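Local coordinates for protein malonate decarboxylase subunit alpha (Acinetobacter baumannii ATCC 17978, PDB 6MPR) that probably works as the carrier-protein transferase subunit of malonate decarboxylase, exchanging the acetyl group on the acyl carrier protein for malonyl, at residues A[266-271]-A[363-368]; A[276-281]-A[298-303]. One frame throughout, in Å; residues are numbered along the deposited sequence.

Interaction 1. Residues A[266-271]-A[363-368]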
loop_
_atom_site.group_PDB
_atom_site.type_symbol
_atom_site.label_atom_id
_atom_site.label_comp_id
_atom_site.label_asym_id
_atom_site.label_seq_id
_atom_site.Cartn_x
_atom_site.Cartn_y
_atom_site.Cartn_z
ATOM N N LEU A 266 8.088 -8.657 11.423
ATOM C CA LEU A 266 9.064 -7.587 11.253
ATOM C C LEU A 266 9.705 -7.647 9.876
ATOM O O LEU A 266 9.632 -8.659 9.166
ATOM C CB LEU A 266 10.156 -7.659 12.335
ATOM C CG LEU A 266 11.204 -8.780 12.249
ATOM C CD1 LEU A 266 12.236 -8.558 13.329
ATOM C CD2 LEU A 266 10.602 -10.202 12.386
ATOM N N ASN A 267 10.320 -6.526 9.512
ATOM C CA ASN A 267 11.274 -6.420 8.420
ATOM C C ASN A 267 12.622 -5.955 8.970
ATOM O O ASN A 267 12.681 -5.129 9.888
ATOM C CB ASN A 267 10.765 -5.448 7.362
ATOM C CG ASN A 267 11.814 -5.104 6.308
ATOM O OD1 ASN A 267 12.394 -4.012 6.332
ATOM N ND2 ASN A 267 12.034 -6.018 5.356
ATOM N N HIS A 268 13.695 -6.508 8.415
ATOM C CA HIS A 268 15.062 -6.065 8.666
ATOM C C HIS A 268 15.578 -5.336 7.436
ATOM O O HIS A 268 15.570 -5.909 6.341
ATOM C CB HIS A 268 16.016 -7.234 8.917
ATOM C CG HIS A 268 15.941 -7.824 10.285
ATOM N ND1 HIS A 268 16.727 -8.891 10.659
ATOM C CD2 HIS A 268 15.216 -7.483 11.375
ATOM C CE1 HIS A 268 16.475 -9.193 11.924
ATOM N NE2 HIS A 268 15.573 -8.343 12.384
ATOM N N GLY A 269 16.069 -4.112 7.622
ATOM C CA GLY A 269 16.922 -3.509 6.606
ATOM C C GLY A 269 18.265 -4.222 6.574
ATOM O O GLY A 269 18.874 -4.469 7.618
ATOM N N ILE A 270 18.725 -4.579 5.375
ATOM C CA ILE A 270 19.891 -5.450 5.256
ATOM C C ILE A 270 21.150 -4.721 5.731
ATOM O O ILE A 270 21.396 -3.561 5.371
ATOM C CB ILE A 270 20.034 -5.959 3.811
ATOM C CG1 ILE A 270 21.291 -6.816 3.657
ATOM C CG2 ILE A 270 20.076 -4.814 2.819
ATOM C CD1 ILE A 270 21.113 -8.219 4.116
ATOM N N GLY A 271 21.945 -5.399 6.553
ATOM C CA GLY A 271 23.225 -4.868 7.009
ATOM C C GLY A 271 23.826 -5.833 8.010
ATOM O O GLY A 271 23.203 -6.820 8.410
ATOM N N LEU A 363 7.161 -4.240 13.218
ATOM C CA LEU A 363 8.422 -3.545 13.427
ATOM C C LEU A 363 9.210 -3.437 12.125
ATOM O O LEU A 363 9.207 -4.361 11.299
ATOM C CB LEU A 363 9.262 -4.263 14.499
ATOM C CG LEU A 363 10.675 -3.724 14.816
ATOM C CD1 LEU A 363 10.942 -3.845 16.310
ATOM C CD2 LEU A 363 11.737 -4.469 14.021
ATOM N N PHE A 364 9.868 -2.292 11.955
ATOM C CA PHE A 364 10.970 -2.121 11.028
ATOM C C PHE A 364 12.221 -1.752 11.815
ATOM O O PHE A 364 12.152 -1.017 12.805
ATOM C CB PHE A 364 10.670 -1.016 9.982
ATOM C CG PHE A 364 11.876 -0.587 9.198
ATOM C CD1 PHE A 364 12.433 -1.423 8.248
ATOM C CD2 PHE A 364 12.450 0.657 9.408
ATOM C CE1 PHE A 364 13.533 -1.039 7.520
ATOM C CE2 PHE A 364 13.566 1.044 8.701
ATOM C CZ PHE A 364 14.103 0.203 7.743
ATOM N N ILE A 365 13.365 -2.274 11.384
ATOM C CA ILE A 365 14.656 -1.911 11.965
ATOM C C ILE A 365 15.666 -1.795 10.832
ATOM O O ILE A 365 15.749 -2.674 9.973
ATOM C CB ILE A 365 15.102 -2.936 13.041
ATOM C CG1 ILE A 365 16.468 -2.573 13.642
ATOM C CG2 ILE A 365 15.112 -4.353 12.464
ATOM C CD1 ILE A 365 16.688 -3.225 15.015
ATOM N N GLY A 366 16.412 -0.700 10.806
ATOM C CA GLY A 366 17.430 -0.520 9.797
ATOM C C GLY A 366 18.385 0.570 10.224
ATOM O O GLY A 366 18.321 1.072 11.347
ATOM N N ALA A 367 19.270 0.942 9.311
ATOM C CA ALA A 367 20.297 1.913 9.642
ATOM C C ALA A 367 20.226 3.100 8.695
ATOM O O ALA A 367 19.403 3.163 7.785
ATOM C CB ALA A 367 21.687 1.287 9.608
ATOM N N THR A 368 21.133 4.041 8.915
ATOM C CA THR A 368 21.155 5.294 8.176
ATOM C C THR A 368 22.554 5.875 8.291
ATOM O O THR A 368 23.356 5.431 9.116
ATOM C CB THR A 368 20.121 6.254 8.731
ATOM O OG1 THR A 368 20.158 7.469 7.992
ATOM C CG2 THR A 368 20.436 6.562 10.165
#
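Asn267 and Phe364 both hold CG anti to the backbone N (chi1 170° and 167°), and from this shared start the amide and the ring run side by side in the same direction. Their planes are only 10° apart, and Asn267 OD1 meets the ring at its edge, 3.2 Å from Phe364 CD1. ND2 of this buried amide is hydrogen-bonded to Thr299 O. On the other face of the sheet His268 lies beside Ile365, bringing CD2 of the imidazole to 3.3 Å from Ile365 CG2, while Leu266 CB rests 3.9 Å from Leu363 CD2. The two strands are parallel and central in a Rossmann-like sheet of order 3-2-1-4-5: here the first strand borders the fourth, the place where the chain switches from building one half to building the other. A ladder of backbone bonds closes the seam, from Asn267 N to Leu363 O (3.0 Å) and from Ile365 N to Asn267 O (3.3 Å). Past the strand end Gly269 N still reaches Ile365 O at 2.8 Å. Just beyond, Gly269 CA and Gly366 CA come within 4.4 Å, and Gly366 N lies over one face of the Phe364 ring, offset toward the rim.

Interaction 2. Residues A[276-281]-A[298-303]; sequences AIELIL and WTLNPH
Glu278 and His303 supply the polar half of this contact, a histidine-carboxylate hydrogen bond between a helix and the loop that follows a strand. His303 ND1 donates to Glu278 OE2 at 3.0 Å with an N-H...O angle of 142°, meeting the syn side of that oxygen from slightly outside the carboxylate plane. A second, weak bond runs from the same ND1 to Glu278 OE1 at 3.3 Å. The glutamate chain is extended beyond CG and crosses the histidine at about a right angle, and the carboxylate and imidazole planes are 34° apart. Glu278 is buried, and both its carboxylate oxygens have further partners: Thr305 OG1 at OE1 and His268 ND1 at OE2, so several bonds fix the rotation of the group. The imidazole is steadied in turn by Leu300, whose CD2 lies 3.6 Å above the ring plane of His303, over its centre. An inverse gamma turn centred on Pro302, with His303 N bonded to Asn301 O at 2.8 Å, bends the backbone just before the histidine.

The apolar half belongs to Trp298. Leu281 CD1 approaches the rim of the indole near its plane, 4.2 Å from Trp298 CZ2, and Glu278 CG comes obliquely to 4.4 Å from Trp298 CH2. Trp298 NE1 is satisfied by Cys295 O.

The apolar half joins helix 272-287 to strand 297-299, the returning strand of a beta-alpha-beta crossover that starts at strand 265-268, and the polar half joins the helix to the loop after that strand. Helix 272-287 also packs on helix 244-261 through Ala276, Ile277 and Ile280, while strand 297-299 runs between strands 265-268 and 317-319, with Thr299 touching Val152 of the second subunit.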
loop_
_atom_site.group_PDB
_atom_site.type_symbol
_atom_site.label_atom_id
_atom_site.label_comp_id
_atom_site.label_asym_id
_atom_site.label_seq_id
_atom_site.Cartn_x
_atom_site.Cartn_y
_atom_site.Cartn_z
ATOM N N ALA A 276 23.540 -9.917 12.183
ATOM C CA ALA A 276 23.885 -10.431 13.507
ATOM C C ALA A 276 22.638 -10.821 14.292
ATOM O O ALA A 276 22.634 -11.847 14.983
ATOM C CB ALA A 276 24.720 -9.398 14.284
ATOM N N ILE A 277 21.567 -10.024 14.203
ATOM C CA ILE A 277 20.313 -10.392 14.872
ATOM C C ILE A 277 19.825 -11.745 14.371
ATOM O O ILE A 277 19.542 -12.662 15.159
ATOM C CB ILE A 277 19.237 -9.307 14.644
ATOM C CG1 ILE A 277 19.556 -8.039 15.433
ATOM C CG2 ILE A 277 17.859 -9.829 15.032
ATOM C CD1 ILE A 277 18.587 -6.907 15.141
ATOM N N GLU A 278 19.708 -11.877 13.044
ATOM C CA GLU A 278 19.246 -13.122 12.438
ATOM C C GLU A 278 20.100 -14.305 12.880
ATOM O O GLU A 278 19.570 -15.386 13.174
ATOM C CB GLU A 278 19.253 -12.981 10.913
ATOM C CG GLU A 278 18.355 -11.834 10.403
ATOM C CD GLU A 278 18.603 -11.429 8.960
ATOM O OE1 GLU A 278 19.204 -12.207 8.195
ATOM O OE2 GLU A 278 18.189 -10.300 8.599
ATOM N N LEU A 279 21.418 -14.113 12.966
ATOM C CA LEU A 279 22.338 -15.205 13.276
ATOM C C LEU A 279 22.472 -15.508 14.767
ATOM O O LEU A 279 23.010 -16.567 15.112
ATOM C CB LEU A 279 23.722 -14.918 12.689
ATOM C CG LEU A 279 23.758 -15.075 11.166
ATOM C CD1 LEU A 279 25.085 -14.583 10.590
ATOM C CD2 LEU A 279 23.502 -16.528 10.784
ATOM N N ILE A 280 21.999 -14.643 15.663
ATOM C CA ILE A 280 22.044 -14.975 17.080
ATOM C C ILE A 280 20.672 -15.290 17.652
ATOM O O ILE A 280 20.584 -15.653 18.826
ATOM C CB ILE A 280 22.746 -13.893 17.936
ATOM C CG1 ILE A 280 21.907 -12.624 18.060
ATOM C CG2 ILE A 280 24.157 -13.607 17.439
ATOM C CD1 ILE A 280 22.447 -11.650 19.079
ATOM N N LEU A 281 19.602 -15.189 16.869
ATOM C CA LEU A 281 18.337 -15.749 17.341
ATOM C C LEU A 281 18.478 -17.199 17.787
ATOM O O LEU A 281 18.038 -17.516 18.902
ATOM C CB LEU A 281 17.251 -15.604 16.267
ATOM C CG LEU A 281 16.645 -14.215 16.134
ATOM C CD1 LEU A 281 15.737 -14.214 14.922
ATOM C CD2 LEU A 281 15.872 -13.861 17.408
ATOM N N TRP A 298 7.757 -12.810 8.640
ATOM C CA TRP A 298 8.680 -11.840 8.084
ATOM C C TRP A 298 8.226 -11.319 6.723
ATOM O O TRP A 298 7.630 -12.046 5.918
ATOM C CB TRP A 298 10.073 -12.465 7.939
ATOM C CG TRP A 298 10.705 -12.928 9.231
ATOM C CD1 TRP A 298 10.302 -13.969 10.036
ATOM C CD2 TRP A 298 11.877 -12.388 9.831
ATOM N NE1 TRP A 298 11.152 -14.091 11.112
ATOM C CE2 TRP A 298 12.138 -13.140 11.001
ATOM C CE3 TRP A 298 12.741 -11.337 9.494
ATOM C CZ2 TRP A 298 13.226 -12.871 11.833
ATOM C CZ3 TRP A 298 13.819 -11.071 10.327
ATOM C CH2 TRP A 298 14.054 -11.843 11.481
ATOM N N THR A 299 8.521 -10.048 6.478
ATOM C CA THR A 299 8.563 -9.485 5.135
ATOM C C THR A 299 10.035 -9.225 4.853
ATOM O O THR A 299 10.642 -8.326 5.457
ATOM C CB THR A 299 7.733 -8.207 5.016
ATOM O OG1 THR A 299 8.185 -7.253 5.990
ATOM C CG2 THR A 299 6.265 -8.502 5.248
ATOM N N LEU A 300 10.615 -10.027 3.964
ATOM C CA LEU A 300 12.068 -10.065 3.835
ATOM C C LEU A 300 12.438 -10.816 2.561
ATOM O O LEU A 300 11.737 -11.750 2.166
ATOM C CB LEU A 300 12.699 -10.776 5.047
ATOM C CG LEU A 300 14.176 -10.481 5.324
ATOM C CD1 LEU A 300 14.291 -9.164 6.098
ATOM C CD2 LEU A 300 14.778 -11.619 6.100
ATOM N N ASN A 301 13.554 -10.431 1.933
ATOM C CA ASN A 301 14.090 -11.300 0.901
ATOM C C ASN A 301 14.698 -12.541 1.552
ATOM O O ASN A 301 14.817 -12.621 2.780
ATOM C CB ASN A 301 15.089 -10.541 0.032
ATOM C CG ASN A 301 14.402 -9.760 -1.072
ATOM O OD1 ASN A 301 13.177 -9.634 -1.079
ATOM N ND2 ASN A 301 15.181 -9.231 -2.006
ATOM N N PRO A 302 15.033 -13.579 0.754
ATOM C CA PRO A 302 15.608 -14.785 1.393
ATOM C C PRO A 302 17.071 -14.599 1.797
ATOM O O PRO A 302 18.016 -15.048 1.130
ATOM C CB PRO A 302 15.448 -15.855 0.308
ATOM C CG PRO A 302 14.572 -15.257 -0.752
ATOM C CD PRO A 302 14.842 -13.801 -0.688
ATOM N N HIS A 303 17.274 -13.897 2.911
ATOM C CA HIS A 303 18.624 -13.649 3.401
ATOM C C HIS A 303 19.294 -14.987 3.689
ATOM O O HIS A 303 18.727 -15.800 4.438
ATOM C CB HIS A 303 18.594 -12.839 4.700
ATOM C CG HIS A 303 18.148 -11.416 4.545
ATOM N ND1 HIS A 303 18.221 -10.505 5.582
ATOM C CD2 HIS A 303 17.620 -10.749 3.491
ATOM C CE1 HIS A 303 17.758 -9.336 5.168
ATOM N NE2 HIS A 303 17.392 -9.457 3.904
#

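Interactions 1 and 2 meet at strand 265-268, their centres about 10 Å apart, and along the chain interaction 2 is nested within the loop that interaction 1 closes. His268 is the main bridge: its ND1 lies 2.9 Å from Glu278 OE2, a probable hydrogen bond, while NE2 bonds to Tyr258 OH. Glu278 thus stands between two imidazoles. On the other face of the sheet Asn267 ND2 reaches Thr299 O at 2.7 Å. Packing adds to the His268 link, with His268 CE1 3.5 Å from Ile277 CG2 and His268 O 3.5 Å from Leu300 CD1. In Rossmann-like folds the carboxyl ends of the central strands commonly border the active site, but no ligand here marks one.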